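Local coordinates for periplasmic binding protein component of an ABC type zinc uptake transporter (Synechocystis sp., PDB 2OV3) that probably captures zinc in the periplasm and delivers it to an ABC-type zinc uptake transporter, at residues Q64-L67 with E68-A72. Residues are numbered along the deposited sequence; the frame is centred on the assembly and turned at random.
Sequences QPWL and EKLKA
W66 and L70 are joined through the backbone: L70 N donates to W66 O at 3.0 Å, an i to i+4 bond in the turn that starts helix 67-73. K71 N reaches L67 O in a longer, weak bond of 3.4 Å. The side chain of L70 leans over the same carbonyls. Its CG is 3.3 Å from W66 O, and its CB lies 3.2 Å from L67 O. One methyl, CD1, lies loosely beside the edge of the W66 indole, near the ring plane, 4.5 Å from CE3. Cutting this side chain back to an alanine is likely to leave the indole edge without its methyl neighbour and open a gap towards Y55. On another side of the helix, L67 and K71 cross at an angle, and L67 CD2 comes within 3.4 Å of K71 NZ. The lysine chain bends at chi3 (-72°) and chi4 (-68°), which turns its ammonium back to E68. There NZ forms a salt bridge of 2.9 Å with E68 OE2, between residues one helical turn apart. The W66 side chain lies about 10 Å from the bound zinc, near the site but not a ligand. The turn joins the loop after strand 54-57 to helix 67-73. W66 also touches S8, L29 and P41. Together W66 and L70 pack the start of this helix against Y55 of strand 54-57, in the parallel sheet.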
loop_
_atom_site.group_PDB
_atom_site.type_symbol
_atom_site.label_atom_id
_atom_site.label_comp_id
_atom_site.label_asym_id
_atom_site.label_seq_id
_atom_site.Cartn_x
_atom_site.Cartn_y
_atom_site.Cartn_z
ATOM N N GLN A 64 13.021 3.661 6.317
ATOM C CA GLN A 64 14.067 3.627 7.343
ATOM C C GLN A 64 15.281 2.780 6.974
ATOM O O GLN A 64 16.416 3.156 7.257
ATOM C CB GLN A 64 13.485 3.125 8.664
ATOM C CG GLN A 64 14.534 2.967 9.743
ATOM C CD GLN A 64 15.229 4.279 10.060
ATOM O OE1 GLN A 64 16.373 4.291 10.523
ATOM N NE2 GLN A 64 14.536 5.396 9.818
ATOM N N PRO A 65 15.054 1.609 6.358
ATOM C CA PRO A 65 16.170 0.742 5.972
ATOM C C PRO A 65 17.192 1.416 5.065
ATOM O O PRO A 65 18.390 1.159 5.179
ATOM C CB PRO A 65 15.474 -0.426 5.287
ATOM C CG PRO A 65 14.172 -0.519 6.029
ATOM C CD PRO A 65 13.760 0.930 6.149
ATOM N N TRP A 66 16.733 2.277 4.165
ATOM C CA TRP A 66 17.658 2.955 3.254
ATOM C C TRP A 66 17.616 4.477 3.390
ATOM O O TRP A 66 18.270 5.191 2.629
ATOM C CB TRP A 66 17.351 2.577 1.791
ATOM C CG TRP A 66 16.254 1.561 1.623
ATOM C CD1 TRP A 66 16.319 0.225 1.913
ATOM C CD2 TRP A 66 14.914 1.810 1.181
ATOM N NE1 TRP A 66 15.101 -0.372 1.682
ATOM C CE2 TRP A 66 14.220 0.575 1.232
ATOM C CE3 TRP A 66 14.234 2.955 0.744
ATOM C CZ2 TRP A 66 12.874 0.452 0.871
ATOM C CZ3 TRP A 66 12.893 2.834 0.383
ATOM C CH2 TRP A 66 12.230 1.587 0.448
ATOM N N LEU A 67 16.850 4.966 4.360
ATOM C CA LEU A 67 16.703 6.399 4.584
ATOM C C LEU A 67 18.022 7.164 4.504
ATOM O O LEU A 67 18.133 8.162 3.795
ATOM C CB LEU A 67 16.064 6.655 5.946
ATOM C CG LEU A 67 15.111 7.856 5.949
ATOM C CD1 LEU A 67 14.533 8.045 7.346
ATOM C CD2 LEU A 67 15.824 9.096 5.481
ATOM N N GLU A 68 19.015 6.685 5.239
ATOM C CA GLU A 68 20.311 7.322 5.263
ATOM C C GLU A 68 21.036 7.248 3.927
ATOM O O GLU A 68 21.608 8.244 3.480
ATOM C CB GLU A 68 21.159 6.719 6.385
ATOM C CG GLU A 68 20.708 7.168 7.780
ATOM C CD GLU A 68 20.962 8.654 8.017
ATOM O OE1 GLU A 68 22.142 9.035 8.206
ATOM O OE2 GLU A 68 19.987 9.445 7.999
ATOM N N LYS A 69 21.017 6.091 3.272
ATOM C CA LYS A 69 21.691 5.976 1.977
ATOM C C LYS A 69 21.131 6.996 1.011
ATOM O O LYS A 69 21.836 7.472 0.128
ATOM C CB LYS A 69 21.531 4.577 1.389
ATOM C CG LYS A 69 22.249 3.518 2.177
ATOM C CD LYS A 69 22.517 2.281 1.347
ATOM C CE LYS A 69 22.828 1.117 2.258
ATOM N NZ LYS A 69 21.721 0.949 3.248
ATOM N N LEU A 70 19.859 7.334 1.188
ATOM C CA LEU A 70 19.216 8.309 0.323
ATOM C C LEU A 70 19.837 9.684 0.506
ATOM O O LEU A 70 20.229 10.320 -0.471
ATOM C CB LEU A 70 17.722 8.362 0.620
ATOM C CG LEU A 70 16.953 7.073 0.299
ATOM C CD1 LEU A 70 15.512 7.236 0.755
ATOM C CD2 LEU A 70 17.014 6.768 -1.189
ATOM N N LYS A 71 19.929 10.140 1.753
ATOM C CA LYS A 71 20.518 11.449 2.046
ATOM C C LYS A 71 21.977 11.505 1.616
ATOM O O LYS A 71 22.477 12.554 1.210
ATOM C CB LYS A 71 20.419 11.770 3.542
ATOM C CG LYS A 71 19.058 12.300 3.971
ATOM C CD LYS A 71 19.131 13.023 5.321
ATOM C CE LYS A 71 19.335 12.064 6.487
ATOM N NZ LYS A 71 18.135 11.209 6.711
ATOM N N ALA A 72 22.649 10.365 1.712
ATOM C CA ALA A 72 24.048 10.260 1.338
ATOM C C ALA A 72 24.182 10.318 -0.176
ATOM O O ALA A 72 25.193 10.782 -0.704
ATOM C CB ALA A 72 24.633 8.948 1.865
#